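Local coordinates for protein histidine utilization repressor (PDB 2PKH) that probably represses the histidine utilization (hut) genes by binding the hutP region of the operon when inducer is absent, this chain being its C-terminal UTRA domain, at residues V15-A20 and V37-I42; E54-N59 and T129-I134; E88-V93 and R118-S123. One frame throughout, in Å; residues are numbered along the deposited sequence.

Contact 1: V15-A20 and V37-I42; sequences VLKEEA and VFHSLI. With EDO (1,2-ethanediol), chain O.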
loop_
_atom_site.group_PDB
_atom_site.type_symbol
_atom_site.label_atom_id
_atom_site.label_comp_id
_atom_site.label_asym_id
_atom_site.label_seq_id
_atom_site.Cartn_x
_atom_site.Cartn_y
_atom_site.Cartn_z
ATOM N N VAL B 15 -6.689 -21.758 21.957
ATOM C CA VAL B 15 -7.545 -20.997 22.869
ATOM C C VAL B 15 -8.766 -20.493 22.120
ATOM O O VAL B 15 -8.708 -20.013 20.977
ATOM C CB VAL B 15 -6.749 -19.819 23.536
ATOM C CG1 VAL B 15 -7.613 -18.971 24.422
ATOM C CG2 VAL B 15 -5.621 -20.399 24.336
ATOM N N LEU B 16 -9.919 -20.720 22.703
ATOM C CA LEU B 16 -11.183 -20.083 22.252
ATOM C C LEU B 16 -12.133 -19.941 23.469
ATOM O O LEU B 16 -12.815 -20.897 23.836
ATOM C CB LEU B 16 -11.861 -20.909 21.142
ATOM C CG LEU B 16 -13.084 -20.239 20.449
ATOM C CD1 LEU B 16 -12.783 -19.004 19.662
ATOM C CD2 LEU B 16 -13.723 -21.275 19.548
ATOM N N LYS B 17 -12.207 -18.715 24.007
ATOM C CA LYS B 17 -12.828 -18.463 25.362
ATOM C C LYS B 17 -13.228 -17.031 25.575
ATOM O O LYS B 17 -12.672 -16.098 24.962
ATOM C CB LYS B 17 -11.884 -18.873 26.477
ATOM C CG LYS B 17 -10.684 -18.002 26.755
ATOM C CD LYS B 17 -9.657 -18.846 27.509
ATOM C CE LYS B 17 -8.292 -18.137 27.831
ATOM N NZ LYS B 17 -8.600 -17.241 28.987
ATOM N N GLU B 18 -14.218 -16.849 26.451
ATOM C CA GLU B 18 -14.566 -15.536 26.899
ATOM C C GLU B 18 -13.716 -15.236 28.112
ATOM O O GLU B 18 -13.468 -16.133 28.917
ATOM C CB GLU B 18 -16.023 -15.614 27.335
ATOM C CG GLU B 18 -16.632 -14.337 27.618
ATOM C CD GLU B 18 -18.116 -14.531 28.000
ATOM O OE1 GLU B 18 -18.884 -15.285 27.320
ATOM O OE2 GLU B 18 -18.476 -13.932 28.994
ATOM N N GLU B 19 -13.296 -13.980 28.284
ATOM C CA GLU B 19 -12.540 -13.610 29.486
ATOM C C GLU B 19 -12.724 -12.105 29.690
ATOM O O GLU B 19 -13.185 -11.419 28.791
ATOM C CB GLU B 19 -11.071 -13.917 29.287
ATOM C CG GLU B 19 -10.544 -13.146 28.018
ATOM C CD GLU B 19 -9.161 -13.538 27.592
ATOM O OE1 GLU B 19 -8.979 -14.743 27.364
ATOM O OE2 GLU B 19 -8.270 -12.667 27.377
ATOM N N ALA B 20 -12.293 -11.578 30.837
ATOM C CA ALA B 20 -12.238 -10.107 31.042
ATOM C C ALA B 20 -11.234 -9.409 30.089
ATOM O O ALA B 20 -10.118 -9.921 29.800
ATOM C CB ALA B 20 -11.918 -9.758 32.581
ATOM N N VAL B 37 -14.672 -10.095 26.631
ATOM C CA VAL B 37 -14.158 -10.080 25.273
ATOM C C VAL B 37 -14.012 -11.546 24.895
ATOM O O VAL B 37 -13.948 -12.422 25.781
ATOM C CB VAL B 37 -12.765 -9.405 25.137
ATOM C CG1 VAL B 37 -12.832 -7.904 25.458
ATOM C CG2 VAL B 37 -11.680 -10.138 25.919
ATOM N N PHE B 38 -13.959 -11.828 23.607
ATOM C CA PHE B 38 -13.630 -13.209 23.157
ATOM C C PHE B 38 -12.202 -13.291 22.707
ATOM O O PHE B 38 -11.673 -12.315 22.189
ATOM C CB PHE B 38 -14.557 -13.635 22.010
ATOM C CG PHE B 38 -16.008 -13.592 22.351
ATOM C CD1 PHE B 38 -16.457 -14.055 23.594
ATOM C CD2 PHE B 38 -16.937 -13.203 21.390
ATOM C CE1 PHE B 38 -17.816 -14.131 23.891
ATOM C CE2 PHE B 38 -18.299 -13.269 21.676
ATOM C CZ PHE B 38 -18.750 -13.724 22.934
ATOM N N HIS B 39 -11.565 -14.428 22.948
ATOM C CA HIS B 39 -10.115 -14.532 22.802
ATOM C C HIS B 39 -9.838 -15.867 22.072
ATOM O O HIS B 39 -10.243 -16.913 22.551
ATOM C CB HIS B 39 -9.466 -14.566 24.208
ATOM C CG HIS B 39 -7.981 -14.735 24.178
ATOM N ND1 HIS B 39 -7.246 -15.142 25.268
ATOM C CD2 HIS B 39 -7.118 -14.684 23.147
ATOM C CE1 HIS B 39 -5.988 -15.291 24.917
ATOM N NE2 HIS B 39 -5.874 -14.975 23.644
ATOM N N SER B 40 -9.160 -15.815 20.928
ATOM C CA SER B 40 -8.730 -16.971 20.273
ATOM C C SER B 40 -7.176 -16.936 20.133
ATOM O O SER B 40 -6.593 -15.882 19.898
ATOM C CB SER B 40 -9.422 -17.144 18.869
ATOM O OG SER B 40 -9.143 -16.026 17.980
ATOM N N LEU B 41 -6.544 -18.089 20.269
ATOM C CA LEU B 41 -5.092 -18.224 19.940
ATOM C C LEU B 41 -4.992 -19.413 19.003
ATOM O O LEU B 41 -5.361 -20.550 19.358
ATOM C CB LEU B 41 -4.222 -18.434 21.213
ATOM C CG LEU B 41 -2.724 -18.176 20.869
ATOM C CD1 LEU B 41 -2.015 -17.740 22.189
ATOM C CD2 LEU B 41 -2.212 -19.382 20.285
ATOM N N ILE B 42 -4.532 -19.147 17.765
ATOM C CA ILE B 42 -4.456 -20.168 16.737
ATOM C C ILE B 42 -3.037 -20.228 16.162
ATOM O O ILE B 42 -2.423 -19.191 16.028
ATOM C CB ILE B 42 -5.407 -19.844 15.552
ATOM C CG1 ILE B 42 -6.877 -19.736 16.069
ATOM C CG2 ILE B 42 -5.314 -20.976 14.481
ATOM C CD1 ILE B 42 -7.908 -19.415 14.946
HETATM C C1 EDO O . -6.029 -14.757 29.038
HETATM O O1 EDO O . -5.745 -13.814 27.972
HETATM C C2 EDO O . -5.945 -16.221 28.555
HETATM O O2 EDO O . -4.592 -16.639 28.230
#
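This antiparallel strand pair forms one margin of the central sheet of the UTRA domain: 15-20 lies on 9-20, an outermost strand within this chain, and 37-42 on its neighbour 36-46. Six backbone hydrogen bonds join Val15 to Leu41, Lys17 to His39 and Glu19 to Val37, and these residues point to one face. Leu16, Glu18, Phe38 and Ser40 occupy the other. The exposed Glu18 runs alongside Phe38. Its CG lies 3.9 Å from Phe38 CE1, while its carboxylate pairs with Arg36.

His39 is the centre of the first face. Its CG is anti to the backbone N (chi1 177°), which stands the imidazole up on this face, between the two neighbouring strands. Val15 CG1 sits over one ring face, 4.1 Å from the His39 ring centroid, in a CH-pi contact. Glu19 reaches the ring edge, with CG in the crowded position between N and carbonyl carbon (chi1 57°). The carboxylate stands nearly upright to the imidazole, the planes 81° apart. His39 NE2 bonds to Asp55 and the ring stacks on Phe57, so both nitrogens are engaged. Two flanking carboxylates might favour a protonated imidazole, though its charge is not seen. An ethanediol, probably from the crystallisation liquor, donates from its O1 to Glu19 OE2 at 2.8 Å. The other oxygen, Glu19 OE1, accepts from His39 ND1 at 2.7 Å, near the ring plane.

Contact 2: E54-N59 and T129-I134; sequences EDRFVN and TAARLI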
loop_
_atom_site.group_PDB
_atom_site.type_symbol
_atom_site.label_atom_id
_atom_site.label_comp_id
_atom_site.label_asym_id
_atom_site.label_seq_id
_atom_site.Cartn_x
_atom_site.Cartn_y
_atom_site.Cartn_z
ATOM N N GLU B 54 -1.491 -16.435 15.983
ATOM C CA GLU B 54 -2.372 -15.238 15.885
ATOM C C GLU B 54 -3.110 -15.214 17.235
ATOM O O GLU B 54 -3.885 -16.133 17.486
ATOM C CB GLU B 54 -3.430 -15.490 14.803
ATOM C CG GLU B 54 -4.621 -14.510 14.773
ATOM C CD GLU B 54 -5.822 -15.008 13.891
ATOM O OE1 GLU B 54 -6.603 -14.180 13.328
ATOM O OE2 GLU B 54 -5.963 -16.227 13.751
ATOM N N ASP B 55 -2.838 -14.217 18.084
ATOM C CA ASP B 55 -3.474 -14.081 19.405
ATOM C C ASP B 55 -4.423 -12.925 19.253
ATOM O O ASP B 55 -3.953 -11.804 19.050
ATOM C CB ASP B 55 -2.416 -13.671 20.427
ATOM C CG ASP B 55 -2.849 -14.027 21.862
ATOM O OD1 ASP B 55 -3.925 -14.698 21.992
ATOM O OD2 ASP B 55 -2.151 -13.594 22.826
ATOM N N ARG B 56 -5.729 -13.206 19.234
ATOM C CA ARG B 56 -6.743 -12.262 18.756
ATOM C C ARG B 56 -7.799 -12.036 19.791
ATOM O O ARG B 56 -8.297 -13.000 20.375
ATOM C CB ARG B 56 -7.436 -12.808 17.456
ATOM C CG ARG B 56 -8.589 -11.888 16.936
ATOM C CD ARG B 56 -9.033 -12.216 15.495
ATOM N NE ARG B 56 -7.971 -12.110 14.470
ATOM C CZ ARG B 56 -7.585 -10.989 13.863
ATOM N NH1 ARG B 56 -8.111 -9.808 14.199
ATOM N NH2 ARG B 56 -6.602 -11.053 12.960
ATOM N N PHE B 57 -8.175 -10.798 19.982
ATOM C CA PHE B 57 -9.262 -10.467 20.909
ATOM C C PHE B 57 -10.370 -9.705 20.182
ATOM O O PHE B 57 -10.062 -8.894 19.281
ATOM C CB PHE B 57 -8.682 -9.607 22.046
ATOM C CG PHE B 57 -7.516 -10.270 22.757
ATOM C CD1 PHE B 57 -7.688 -10.912 23.988
ATOM C CD2 PHE B 57 -6.230 -10.288 22.139
ATOM C CE1 PHE B 57 -6.594 -11.557 24.594
ATOM C CE2 PHE B 57 -5.161 -10.927 22.740
ATOM C CZ PHE B 57 -5.370 -11.610 23.955
ATOM N N VAL B 58 -11.638 -9.930 20.606
ATOM C CA VAL B 58 -12.824 -9.551 19.830
ATOM C C VAL B 58 -13.879 -9.050 20.778
ATOM O O VAL B 58 -14.152 -9.623 21.840
ATOM C CB VAL B 58 -13.412 -10.735 18.962
ATOM C CG1 VAL B 58 -14.637 -10.297 18.205
ATOM C CG2 VAL B 58 -12.324 -11.404 18.019
ATOM N N ASN B 59 -14.434 -7.926 20.394
ATOM C CA ASN B 59 -15.466 -7.312 21.153
ATOM C C ASN B 59 -16.673 -8.223 21.042
ATOM O O ASN B 59 -17.202 -8.437 19.934
ATOM C CB ASN B 59 -15.838 -5.945 20.565
ATOM C CG ASN B 59 -17.148 -5.467 21.131
ATOM O OD1 ASN B 59 -18.140 -5.472 20.427
ATOM N ND2 ASN B 59 -17.192 -5.215 22.452
ATOM N N THR B 129 -11.665 -5.682 16.808
ATOM C CA THR B 129 -10.730 -6.728 17.153
ATOM C C THR B 129 -9.281 -6.176 17.253
ATOM O O THR B 129 -8.963 -5.156 16.643
ATOM C CB THR B 129 -10.836 -7.903 16.113
ATOM O OG1 THR B 129 -9.957 -8.954 16.507
ATOM C CG2 THR B 129 -10.465 -7.399 14.655
ATOM N N ALA B 130 -8.439 -6.805 18.067
ATOM C CA ALA B 130 -7.027 -6.464 18.156
ATOM C C ALA B 130 -6.279 -7.780 18.171
ATOM O O ALA B 130 -6.742 -8.751 18.817
ATOM C CB ALA B 130 -6.759 -5.673 19.441
ATOM N N ALA B 131 -5.148 -7.866 17.453
ATOM C CA ALA B 131 -4.433 -9.158 17.335
ATOM C C ALA B 131 -2.940 -8.937 17.506
ATOM O O ALA B 131 -2.411 -7.906 17.098
ATOM C CB ALA B 131 -4.715 -9.854 15.968
ATOM N N ARG B 132 -2.256 -9.944 17.981
ATOM C CA ARG B 132 -0.810 -9.875 18.145
ATOM C C ARG B 132 -0.339 -11.031 17.335
ATOM O O ARG B 132 -0.703 -12.180 17.609
ATOM C CB ARG B 132 -0.456 -10.102 19.630
ATOM C CG ARG B 132 1.021 -10.003 19.959
ATOM C CD ARG B 132 1.258 -10.327 21.425
ATOM N NE ARG B 132 2.639 -9.954 21.749
ATOM C CZ ARG B 132 3.640 -10.806 21.704
ATOM N NH1 ARG B 132 3.393 -12.071 21.398
ATOM N NH2 ARG B 132 4.881 -10.414 21.980
ATOM N N LEU B 133 0.400 -10.764 16.262
ATOM C CA LEU B 133 0.721 -11.883 15.331
ATOM C C LEU B 133 2.229 -12.041 15.331
ATOM O O LEU B 133 2.968 -11.060 15.099
ATOM C CB LEU B 133 0.239 -11.529 13.913
ATOM C CG LEU B 133 -1.195 -10.965 13.761
ATOM C CD1 LEU B 133 -1.187 -10.266 12.421
ATOM C CD2 LEU B 133 -2.029 -12.193 13.698
ATOM N N ILE B 134 2.724 -13.215 15.621
ATOM C CA ILE B 134 4.184 -13.365 15.673
ATOM C C ILE B 134 4.571 -14.396 14.637
ATOM O O ILE B 134 3.930 -15.450 14.551
ATOM C CB ILE B 134 4.707 -13.572 17.155
ATOM C CG1 ILE B 134 6.189 -13.988 17.196
ATOM C CG2 ILE B 134 3.863 -14.605 17.908
ATOM C CD1 ILE B 134 6.791 -13.684 18.712
#
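Glu54 opens the segment with its CG anti to the backbone N and its chain extended. It runs alongside Leu133, with Glu54 CG 3.6 Å from Leu133 CD2. Its carboxylate turns along its own strand: Glu54 OE1 receives Arg56 NE at 2.7 Å in a salt bridge, and Arg56 NH2 adds a weak bond to the same oxygen.

Asp55 lies on the opposite face. Its backbone N and O both bond to Arg132, the return bond from Arg132 N to Asp55 O measuring 2.7 Å. The two side chains meet only near their CB atoms. The Asp55 carboxylate is held by His39, and the Arg132 guanidinium leads away to Glu102.

Arg56 is buried and makes the main side-chain grip together with Thr129. CG is anti to the backbone N (chi1 177°), and a bend at chi3 (-59°) folds the guanidinium toward 129-134. Ala131 CB lies over one face of this group, 3.7 Å from Arg56 CZ. At the edge, Arg56 NH1 donates to Thr129 OG1 at 3.1 Å, close to the guanidinium plane. Glu54 and Thr129 thus fix its rotation, and the carboxylate can offset its buried charge.

Phe57 exchanges two backbone bonds with Ala130. Its carbonyl also takes the Thr129 hydroxyl: Thr129 OG1 lies 2.8 Å from Phe57 O, above the carbonyl plane. That hydroxyl therefore accepts from Arg56 and donates to Phe57. The ring of Phe57 meets Arg25 in a cation-pi contact.

Val58 touches Thr129 OG1 through CG2. Helix 76-83 covers this face through Leu80. Together these contacts form the central antiparallel strand pair of the six-stranded UTRA sheet.

Contact 3: E88-V93 and R118-S123; sequences EGEHVV and RRRTWS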
loop_
_atom_site.group_PDB
_atom_site.type_symbol
_atom_site.label_atom_id
_atom_site.label_comp_id
_atom_site.label_asym_id
_atom_site.label_seq_id
_atom_site.Cartn_x
_atom_site.Cartn_y
_atom_site.Cartn_z
ATOM N N GLU B 88 -11.099 0.117 8.658
ATOM C CA GLU B 88 -9.841 0.792 9.014
ATOM C C GLU B 88 -8.979 -0.161 9.836
ATOM O O GLU B 88 -9.512 -0.914 10.642
ATOM C CB GLU B 88 -10.160 2.093 9.783
ATOM C CG GLU B 88 -8.956 2.964 10.072
ATOM C CD GLU B 88 -9.301 4.373 10.446
ATOM O OE1 GLU B 88 -10.512 4.686 10.611
ATOM O OE2 GLU B 88 -8.360 5.194 10.526
ATOM N N GLY B 89 -7.650 -0.117 9.643
ATOM C CA GLY B 89 -6.734 -1.079 10.317
ATOM C C GLY B 89 -5.556 -0.256 10.789
ATOM O O GLY B 89 -5.259 0.817 10.178
ATOM N N GLU B 90 -4.949 -0.692 11.909
ATOM C CA GLU B 90 -3.786 -0.009 12.475
ATOM C C GLU B 90 -2.754 -1.118 12.661
ATOM O O GLU B 90 -3.149 -2.211 13.012
ATOM C CB GLU B 90 -4.125 0.457 13.860
ATOM C CG GLU B 90 -3.076 1.239 14.514
ATOM C CD GLU B 90 -3.318 1.309 16.011
ATOM O OE1 GLU B 90 -3.145 0.248 16.737
ATOM O OE2 GLU B 90 -3.676 2.435 16.416
ATOM N N HIS B 91 -1.464 -0.808 12.507
ATOM C CA HIS B 91 -0.408 -1.843 12.604
ATOM C C HIS B 91 0.839 -1.289 13.259
ATOM O O HIS B 91 1.101 -0.071 13.218
ATOM C CB HIS B 91 -0.124 -2.470 11.208
ATOM C CG HIS B 91 0.533 -1.521 10.244
ATOM N ND1 HIS B 91 -0.181 -0.678 9.416
ATOM C CD2 HIS B 91 1.844 -1.291 9.972
ATOM C CE1 HIS B 91 0.656 0.031 8.674
ATOM N NE2 HIS B 91 1.894 -0.312 8.999
ATOM N N VAL B 92 1.542 -2.149 13.998
ATOM C CA VAL B 92 2.766 -1.786 14.610
ATOM C C VAL B 92 3.638 -3.001 14.336
ATOM O O VAL B 92 3.221 -4.159 14.621
ATOM C CB VAL B 92 2.582 -1.555 16.126
ATOM C CG1 VAL B 92 3.848 -1.303 16.756
ATOM C CG2 VAL B 92 1.667 -0.279 16.390
ATOM N N VAL B 93 4.793 -2.773 13.728
ATOM C CA VAL B 93 5.643 -3.902 13.316
ATOM C C VAL B 93 7.010 -3.721 13.957
ATOM O O VAL B 93 7.591 -2.628 13.826
ATOM C CB VAL B 93 5.786 -3.900 11.812
ATOM C CG1 VAL B 93 6.654 -5.109 11.328
ATOM C CG2 VAL B 93 4.417 -3.885 11.153
ATOM N N ARG B 118 1.262 -6.029 15.540
ATOM C CA ARG B 118 0.158 -5.811 16.447
ATOM C C ARG B 118 -0.797 -4.983 15.652
ATOM O O ARG B 118 -0.436 -3.934 15.125
ATOM C CB ARG B 118 0.617 -5.060 17.707
ATOM C CG ARG B 118 1.298 -5.998 18.659
ATOM C CD ARG B 118 1.648 -5.383 19.961
ATOM N NE ARG B 118 2.845 -4.584 19.839
ATOM C CZ ARG B 118 3.197 -3.655 20.727
ATOM N NH1 ARG B 118 2.436 -3.456 21.815
ATOM N NH2 ARG B 118 4.323 -2.959 20.557
ATOM N N ARG B 119 -2.035 -5.461 15.557
ATOM C CA ARG B 119 -3.040 -4.855 14.695
ATOM C C ARG B 119 -4.334 -4.590 15.489
ATOM O O ARG B 119 -4.710 -5.406 16.364
ATOM C CB ARG B 119 -3.388 -5.875 13.652
ATOM C CG ARG B 119 -2.362 -6.046 12.575
ATOM C CD ARG B 119 -3.138 -6.552 11.386
ATOM N NE ARG B 119 -2.395 -7.562 10.680
ATOM C CZ ARG B 119 -1.503 -7.324 9.712
ATOM N NH1 ARG B 119 -0.903 -8.366 9.118
ATOM N NH2 ARG B 119 -1.201 -6.069 9.339
ATOM N N ARG B 120 -5.046 -3.541 15.116
ATOM C CA ARG B 120 -6.432 -3.303 15.563
ATOM C C ARG B 120 -7.237 -3.027 14.327
ATOM O O ARG B 120 -6.713 -2.411 13.384
ATOM C CB ARG B 120 -6.461 -2.040 16.409
ATOM C CG ARG B 120 -6.565 -2.294 17.838
ATOM C CD ARG B 120 -5.851 -1.249 18.744
ATOM N NE ARG B 120 -5.549 0.131 18.272
ATOM C CZ ARG B 120 -6.126 1.233 18.761
ATOM N NH1 ARG B 120 -7.096 1.152 19.688
ATOM N NH2 ARG B 120 -5.760 2.429 18.320
ATOM N N THR B 121 -8.509 -3.402 14.323
ATOM C CA THR B 121 -9.350 -3.186 13.135
ATOM C C THR B 121 -10.655 -2.577 13.654
ATOM O O THR B 121 -11.249 -3.102 14.653
ATOM C CB THR B 121 -9.633 -4.513 12.425
ATOM O OG1 THR B 121 -8.349 -5.059 12.014
ATOM C CG2 THR B 121 -10.619 -4.402 11.214
ATOM N N TRP B 122 -11.121 -1.566 12.936
ATOM C CA TRP B 122 -12.342 -0.845 13.296
ATOM C C TRP B 122 -13.443 -1.169 12.310
ATOM O O TRP B 122 -13.172 -1.483 11.145
ATOM C CB TRP B 122 -12.148 0.669 13.225
ATOM C CG TRP B 122 -11.368 1.206 14.338
ATOM C CD1 TRP B 122 -11.859 1.792 15.489
ATOM C CD2 TRP B 122 -9.944 1.269 14.427
ATOM N NE1 TRP B 122 -10.812 2.190 16.286
ATOM C CE2 TRP B 122 -9.629 1.848 15.672
ATOM C CE3 TRP B 122 -8.908 0.833 13.604
ATOM C CZ2 TRP B 122 -8.321 2.038 16.093
ATOM C CZ3 TRP B 122 -7.577 1.018 14.035
ATOM C CH2 TRP B 122 -7.296 1.614 15.261
ATOM N N SER B 123 -14.689 -1.084 12.794
ATOM C CA SER B 123 -15.856 -1.043 11.919
ATOM C C SER B 123 -16.471 0.292 12.182
ATOM O O SER B 123 -17.167 0.432 13.194
ATOM C CB SER B 123 -16.889 -2.145 12.255
ATOM O OG SER B 123 -18.043 -2.031 11.400
HETATM O O HOH W 1 -1.765 -1.835 16.895
HETATM O O HOH W 2 4.268 -4.895 17.412
#
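Here an antiparallel strand pair forms a surface contact at the edge of the chain's own sheet. Strand 88-97 is outermost within the subunit, but residues 88-93 also pair antiparallel with a strand of a second subunit, so the sheet runs on across the interface. Backbone bonds couple Glu88 with Trp122, Glu90 with Arg120 and Val92 with Arg118, and these residues share one face.

Glu90 and Arg120 run side by side. Arg120 bends at chi2 and chi3, bringing NE and NH2 to the carboxylate side-on. Arg120 NE donates to Glu90 OE1 at 2.9 Å, and Arg120 NH2 donates to Glu90 OE2 at 2.8 Å. Both acceptors are met from above the carboxylate plane, which is turned 39° from the guanidinium. Trp122 lies beside this pair. Its CZ3 edge comes 3.5 Å from Glu90 CB, while Trp122 CZ2 lies over one guanidinium face of Arg120. Arg120 NH1 has a further partner in Ala28 O.

At Val92 a water bridges Val92 O and Arg118 NE, 2.8 Å from the latter. The Arg118 guanidinium also pairs with Glu94. The extended Glu88 side chain forms a salt bridge with Arg145 of a third subunit. The twofold grip fixes both Glu90 oxygens and would leave the pair roughly neutral, while Glu88 directs its charge to a neighbouring subunit.

All three contacts belong to one six-stranded antiparallel sheet. Across it the strands run 9-20, 36-46, 49-59, 126-136, 113-123 and 88-97, so contacts 1, 2 and 3 take successive pairs. Contact 2 is central. Its centre lies about 9 Å from that of contact 1 and 10 Å from that of contact 3, while the centres of contacts 1 and 3 are about 18 Å apart, their nearest atoms about 11 Å. Along the chain, contact 1 closes first; both segments of contact 3 lie between the two of contact 2. Phe38 N to Val58 O and Ala131 N to Arg119 O join neighbouring pairs. The sheet spans the domain and reaches the subunit interface at contact 3.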